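Naphthalene dioxygenase large subunit (Rhodococcus sp., PDB 2B1X) is the large subunit of a Rieske-type ring-hydroxylating oxygenase, carrying an Fe2/S2 cluster in its Rieske domain and an iron ion in its catalytic domain. Local coordinates at residues A[237-251]-A[412-426]. Sequence-based numbering, arbitrary orientation.
Sequences ALYGEHIHTGHGHGL and GEAYPLDYAEANQRN
Glu413 and His244 open the pairing of strand 413-415 with strand 240-244 as an antiparallel hydrogen-bonded pair, Glu413 N reaching His244 O at 2.7 Å. On the same face of the sheet, Glu413 CB lies over one face of the His244 ring, offset toward its rim. Ala414 and Ile243 form the non-hydrogen-bonded pair that follows, with Ala414 CB 3.9 Å from Ile243 CG1. Tyr415 then exchanges two backbone bonds with His242; the strand axes, at 157°, confirm the antiparallel sense. Strand 413-415 is thereby the last strand, within this chain, of the long antiparallel sheet of the catalytic domain, consistent with its Bet v 1-like (helix-grip) clan, and the chain goes on into helix 422-436. Past the strand, Asp418 OD1 accepts a hydrogen bond from His242 ND1 at 2.9 Å, in the imidazole plane and nearly along the C-O axis, while Asp418 OD2 bonds His295. Tyr419 offers a ring face to Ala237 CB, and Ala420 CB sits over the centre of the His242 ring. Glu421 OE2, at the N-cap, makes a salt bridge to Arg91 and a hydrogen bond to His90 of the second subunit, residues lining the cluster pocket there. Asn423 N donates to His242 NE2 at 2.9 Å, so both ring nitrogens are engaged; its amide stacks on the face opposite Ala420, planes 17° apart. A chi1 of -168° swings the His242 ring away from its own backbone N and in between Ala420 and Asn423. Asn423 ND2 also binds Leu251 O from above the carbonyl plane. One turn on, Asn426 ND2 donates to Thr245 O at 2.9 Å, and water 3 joins Asn426 OD1 to Gly248 N.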
loop_
_atom_site.group_PDB
_atom_site.type_symbol
_atom_site.label_atom_id
_atom_site.label_comp_id
_atom_site.label_asym_id
_atom_site.label_seq_id
_atom_site.Cartn_x
_atom_site.Cartn_y
_atom_site.Cartn_z
ATOM N N ALA A 237 -32.361 9.924 -25.869
ATOM C CA ALA A 237 -32.660 10.639 -24.625
ATOM C C ALA A 237 -33.541 11.866 -24.819
ATOM O O ALA A 237 -34.054 12.426 -23.842
ATOM C CB ALA A 237 -31.403 10.964 -23.862
ATOM N N LEU A 238 -33.805 12.224 -26.081
ATOM C CA LEU A 238 -34.783 13.254 -26.377
ATOM C C LEU A 238 -36.201 12.824 -25.984
ATOM O O LEU A 238 -37.077 13.679 -25.751
ATOM C CB LEU A 238 -34.739 13.652 -27.868
ATOM C CG LEU A 238 -33.459 14.302 -28.411
ATOM C CD1 LEU A 238 -33.695 14.790 -29.849
ATOM C CD2 LEU A 238 -32.925 15.446 -27.500
ATOM N N TYR A 239 -36.434 11.509 -25.923
ATOM C CA TYR A 239 -37.770 10.972 -25.593
ATOM C C TYR A 239 -37.818 10.694 -24.104
ATOM O O TYR A 239 -38.069 9.571 -23.668
ATOM C CB TYR A 239 -38.088 9.712 -26.399
ATOM C CG TYR A 239 -37.890 9.926 -27.889
ATOM C CD1 TYR A 239 -36.693 9.563 -28.500
ATOM C CD2 TYR A 239 -38.902 10.498 -28.680
ATOM C CE1 TYR A 239 -36.480 9.787 -29.843
ATOM C CE2 TYR A 239 -38.701 10.720 -30.044
ATOM C CZ TYR A 239 -37.490 10.361 -30.620
ATOM O OH TYR A 239 -37.258 10.553 -31.971
ATOM N N GLY A 240 -37.529 11.734 -23.330
ATOM C CA GLY A 240 -37.440 11.608 -21.897
ATOM C C GLY A 240 -37.653 12.921 -21.173
ATOM O O GLY A 240 -37.881 13.971 -21.793
ATOM N N GLU A 241 -37.540 12.848 -19.849
ATOM C CA GLU A 241 -37.695 13.994 -18.962
ATOM C C GLU A 241 -36.539 14.048 -17.969
ATOM O O GLU A 241 -36.099 13.021 -17.496
ATOM C CB GLU A 241 -39.026 13.888 -18.242
ATOM C CG GLU A 241 -39.558 15.215 -17.725
ATOM C CD GLU A 241 -40.310 16.038 -18.779
ATOM O OE1 GLU A 241 -40.600 15.530 -19.880
ATOM O OE2 GLU A 241 -40.668 17.203 -18.479
ATOM N N HIS A 242 -36.036 15.248 -17.703
ATOM C CA HIS A 242 -34.898 15.526 -16.781
ATOM C C HIS A 242 -35.457 16.339 -15.597
ATOM O O HIS A 242 -35.922 17.466 -15.793
ATOM C CB HIS A 242 -33.868 16.366 -17.552
ATOM C CG HIS A 242 -32.515 16.513 -16.902
ATOM N ND1 HIS A 242 -31.512 15.586 -17.062
ATOM C CD2 HIS A 242 -31.970 17.529 -16.195
ATOM C CE1 HIS A 242 -30.419 15.991 -16.440
ATOM N NE2 HIS A 242 -30.662 17.183 -15.923
ATOM N N ILE A 243 -35.446 15.771 -14.382
ATOM C CA ILE A 243 -36.195 16.335 -13.242
ATOM C C ILE A 243 -35.351 16.515 -11.991
ATOM O O ILE A 243 -34.603 15.619 -11.595
ATOM C CB ILE A 243 -37.390 15.415 -12.855
ATOM C CG1 ILE A 243 -38.339 15.184 -14.046
ATOM C CG2 ILE A 243 -38.104 15.931 -11.573
ATOM C CD1 ILE A 243 -38.779 13.719 -14.161
ATOM N N HIS A 244 -35.460 17.669 -11.348
ATOM C CA HIS A 244 -34.776 17.787 -10.076
ATOM C C HIS A 244 -35.657 18.427 -9.055
ATOM O O HIS A 244 -36.658 19.059 -9.368
ATOM C CB HIS A 244 -33.420 18.489 -10.176
ATOM C CG HIS A 244 -33.501 19.969 -10.333
ATOM N ND1 HIS A 244 -33.529 20.591 -11.565
ATOM C CD2 HIS A 244 -33.541 20.958 -9.413
ATOM C CE1 HIS A 244 -33.569 21.897 -11.391
ATOM N NE2 HIS A 244 -33.570 22.149 -10.094
ATOM N N THR A 245 -35.192 18.304 -7.834
ATOM C CA THR A 245 -35.966 18.572 -6.645
ATOM C C THR A 245 -35.035 19.397 -5.726
ATOM O O THR A 245 -33.885 19.607 -6.081
ATOM C CB THR A 245 -36.270 17.142 -6.166
ATOM O OG1 THR A 245 -37.655 16.868 -6.339
ATOM C CG2 THR A 245 -35.849 16.820 -4.751
ATOM N N GLY A 246 -35.512 19.880 -4.581
ATOM C CA GLY A 246 -34.626 20.498 -3.606
ATOM C C GLY A 246 -33.711 19.440 -2.970
ATOM O O GLY A 246 -33.852 18.261 -3.263
ATOM N N HIS A 247 -32.784 19.859 -2.115
ATOM C CA HIS A 247 -31.791 18.939 -1.479
ATOM C C HIS A 247 -30.917 18.120 -2.456
ATOM O O HIS A 247 -30.476 16.982 -2.141
ATOM C CB HIS A 247 -32.432 17.989 -0.455
ATOM C CG HIS A 247 -33.370 18.663 0.494
ATOM N ND1 HIS A 247 -32.938 19.295 1.635
ATOM C CD2 HIS A 247 -34.710 18.790 0.483
ATOM C CE1 HIS A 247 -33.974 19.790 2.289
ATOM N NE2 HIS A 247 -35.064 19.497 1.608
ATOM N N GLY A 248 -30.628 18.694 -3.619
ATOM C CA GLY A 248 -29.666 18.066 -4.512
ATOM C C GLY A 248 -30.160 16.853 -5.281
ATOM O O GLY A 248 -29.384 16.293 -6.069
ATOM N N HIS A 249 -31.428 16.461 -5.107
ATOM C CA HIS A 249 -31.911 15.214 -5.729
ATOM C C HIS A 249 -32.326 15.430 -7.177
ATOM O O HIS A 249 -32.870 16.486 -7.532
ATOM C CB HIS A 249 -33.105 14.610 -5.000
ATOM C CG HIS A 249 -32.970 14.508 -3.517
ATOM N ND1 HIS A 249 -31.923 13.859 -2.902
ATOM C CD2 HIS A 249 -33.791 14.925 -2.521
ATOM C CE1 HIS A 249 -32.097 13.887 -1.592
ATOM N NE2 HIS A 249 -33.214 14.540 -1.332
ATOM N N GLY A 250 -32.099 14.416 -8.024
ATOM C CA GLY A 250 -32.615 14.495 -9.378
ATOM C C GLY A 250 -32.648 13.128 -10.031
ATOM O O GLY A 250 -31.984 12.188 -9.561
ATOM N N LEU A 251 -33.338 13.061 -11.160
ATOM C CA LEU A 251 -33.496 11.833 -11.943
ATOM C C LEU A 251 -33.826 12.142 -13.397
ATOM O O LEU A 251 -34.209 13.261 -13.736
ATOM C CB LEU A 251 -34.634 10.981 -11.396
ATOM C CG LEU A 251 -36.081 11.455 -11.497
ATOM C CD1 LEU A 251 -37.032 10.240 -11.492
ATOM C CD2 LEU A 251 -36.454 12.439 -10.380
ATOM N N GLY A 412 -41.355 19.029 -8.989
ATOM C CA GLY A 412 -39.938 19.242 -9.260
ATOM C C GLY A 412 -39.742 20.166 -10.449
ATOM O O GLY A 412 -40.706 20.635 -11.058
ATOM N N GLU A 413 -38.498 20.466 -10.765
ATOM C CA GLU A 413 -38.206 21.284 -11.936
ATOM C C GLU A 413 -37.824 20.347 -13.081
ATOM O O GLU A 413 -36.793 19.653 -13.011
ATOM C CB GLU A 413 -37.079 22.282 -11.626
ATOM C CG GLU A 413 -36.730 23.238 -12.769
ATOM C CD GLU A 413 -35.609 24.225 -12.407
ATOM O OE1 GLU A 413 -34.585 24.290 -13.135
ATOM O OE2 GLU A 413 -35.750 24.952 -11.398
ATOM N N ALA A 414 -38.658 20.344 -14.122
ATOM C CA ALA A 414 -38.641 19.318 -15.159
ATOM C C ALA A 414 -38.411 19.887 -16.569
ATOM O O ALA A 414 -39.020 20.879 -16.954
ATOM C CB ALA A 414 -39.927 18.534 -15.117
ATOM N N TYR A 415 -37.570 19.220 -17.349
ATOM C CA TYR A 415 -37.282 19.633 -18.721
ATOM C C TYR A 415 -37.659 18.512 -19.702
ATOM O O TYR A 415 -37.405 17.340 -19.399
ATOM C CB TYR A 415 -35.800 20.017 -18.840
ATOM C CG TYR A 415 -35.414 21.204 -17.970
ATOM C CD1 TYR A 415 -34.827 21.014 -16.727
ATOM C CD2 TYR A 415 -35.690 22.513 -18.392
ATOM C CE1 TYR A 415 -34.483 22.087 -15.924
ATOM C CE2 TYR A 415 -35.379 23.576 -17.618
ATOM C CZ TYR A 415 -34.749 23.365 -16.388
ATOM O OH TYR A 415 -34.448 24.445 -15.647
ATOM N N PRO A 416 -38.239 18.856 -20.874
ATOM C CA PRO A 416 -38.834 17.853 -21.779
ATOM C C PRO A 416 -37.824 17.096 -22.673
ATOM O O PRO A 416 -38.128 16.758 -23.839
ATOM C CB PRO A 416 -39.810 18.692 -22.647
ATOM C CG PRO A 416 -39.119 20.060 -22.746
ATOM C CD PRO A 416 -38.301 20.215 -21.450
ATOM N N LEU A 417 -36.642 16.834 -22.135
ATOM C CA LEU A 417 -35.665 15.968 -22.759
ATOM C C LEU A 417 -34.746 15.488 -21.636
ATOM O O LEU A 417 -34.751 16.076 -20.546
ATOM C CB LEU A 417 -34.899 16.723 -23.859
ATOM C CG LEU A 417 -33.824 17.755 -23.455
ATOM C CD1 LEU A 417 -32.968 18.180 -24.652
ATOM C CD2 LEU A 417 -34.442 18.989 -22.803
ATOM N N ASP A 418 -33.931 14.468 -21.892
ATOM C CA ASP A 418 -32.954 14.000 -20.899
ATOM C C ASP A 418 -31.483 14.151 -21.358
ATOM O O ASP A 418 -30.580 13.523 -20.802
ATOM C CB ASP A 418 -33.298 12.570 -20.434
ATOM C CG ASP A 418 -32.638 12.196 -19.099
ATOM O OD1 ASP A 418 -32.268 13.099 -18.291
ATOM O OD2 ASP A 418 -32.396 11.002 -18.794
ATOM N N TYR A 419 -31.238 14.979 -22.369
ATOM C CA TYR A 419 -29.904 15.501 -22.604
ATOM C C TYR A 419 -29.858 16.893 -21.953
ATOM O O TYR A 419 -30.200 17.884 -22.569
ATOM C CB TYR A 419 -29.559 15.610 -24.114
ATOM C CG TYR A 419 -29.221 14.301 -24.790
ATOM C CD1 TYR A 419 -29.565 14.095 -26.130
ATOM C CD2 TYR A 419 -28.596 13.243 -24.087
ATOM C CE1 TYR A 419 -29.276 12.869 -26.778
ATOM C CE2 TYR A 419 -28.307 12.017 -24.715
ATOM C CZ TYR A 419 -28.658 11.840 -26.075
ATOM O OH TYR A 419 -28.397 10.646 -26.734
ATOM N N ALA A 420 -29.500 16.937 -20.687
ATOM C CA ALA A 420 -29.354 18.204 -19.978
ATOM C C ALA A 420 -28.386 17.961 -18.837
ATOM O O ALA A 420 -28.052 16.809 -18.550
ATOM C CB ALA A 420 -30.691 18.716 -19.456
ATOM N N GLU A 421 -27.911 19.044 -18.226
ATOM C CA GLU A 421 -27.014 18.959 -17.075
ATOM C C GLU A 421 -27.549 19.783 -15.900
ATOM O O GLU A 421 -26.798 20.125 -14.944
ATOM C CB GLU A 421 -25.572 19.331 -17.460
ATOM C CG GLU A 421 -24.887 18.233 -18.268
ATOM C CD GLU A 421 -23.606 18.651 -18.982
ATOM O OE1 GLU A 421 -23.470 19.841 -19.344
ATOM O OE2 GLU A 421 -22.737 17.757 -19.203
ATOM N N ALA A 422 -28.849 20.080 -15.948
ATOM C CA ALA A 422 -29.534 20.785 -14.850
ATOM C C ALA A 422 -29.528 19.980 -13.536
ATOM O O ALA A 422 -29.313 20.543 -12.438
ATOM C CB ALA A 422 -30.964 21.179 -15.247
ATOM N N ASN A 423 -29.726 18.670 -13.638
ATOM C CA ASN A 423 -29.647 17.795 -12.457
ATOM C C ASN A 423 -28.275 17.774 -11.793
ATOM O O ASN A 423 -28.191 17.904 -10.564
ATOM C CB ASN A 423 -30.092 16.375 -12.782
ATOM C CG ASN A 423 -31.556 16.295 -13.094
ATOM O OD1 ASN A 423 -32.283 17.326 -13.043
ATOM N ND2 ASN A 423 -32.035 15.061 -13.427
ATOM N N GLN A 424 -27.218 17.629 -12.583
ATOM C CA GLN A 424 -25.840 17.656 -12.040
ATOM C C GLN A 424 -25.524 19.002 -11.368
ATOM O O GLN A 424 -24.865 19.052 -10.326
ATOM C CB GLN A 424 -24.801 17.367 -13.134
ATOM C CG GLN A 424 -24.921 15.972 -13.819
ATOM C CD GLN A 424 -25.872 15.902 -15.035
ATOM O OE1 GLN A 424 -26.970 16.454 -15.018
ATOM N NE2 GLN A 424 -25.440 15.196 -16.079
ATOM N N ARG A 425 -26.041 20.086 -11.962
ATOM C CA ARG A 425 -25.833 21.423 -11.426
ATOM C C ARG A 425 -26.516 21.621 -10.075
ATOM O O ARG A 425 -25.947 22.234 -9.181
ATOM C CB ARG A 425 -26.368 22.460 -12.413
ATOM C CG ARG A 425 -25.360 22.751 -13.573
ATOM C CD ARG A 425 -25.582 24.125 -14.186
ATOM N NE ARG A 425 -26.768 23.995 -14.942
ATOM C CZ ARG A 425 -27.870 24.712 -14.851
ATOM N NH1 ARG A 425 -28.010 25.763 -14.039
ATOM N NH2 ARG A 425 -28.852 24.357 -15.643
ATOM N N ASN A 426 -27.762 21.153 -9.979
ATOM C CA ASN A 426 -28.535 21.139 -8.737
ATOM C C ASN A 426 -27.869 20.293 -7.648
ATOM O O ASN A 426 -27.893 20.637 -6.480
ATOM C CB ASN A 426 -29.940 20.593 -9.042
ATOM C CG ASN A 426 -30.848 20.541 -7.822
ATOM O OD1 ASN A 426 -31.153 21.559 -7.218
ATOM N ND2 ASN A 426 -31.310 19.345 -7.477
HETATM O O HOH W 1 -34.098 19.193 -14.083
HETATM O O HOH W 2 -30.195 16.943 -9.035
HETATM O O HOH W 3 -31.255 21.386 -4.280
#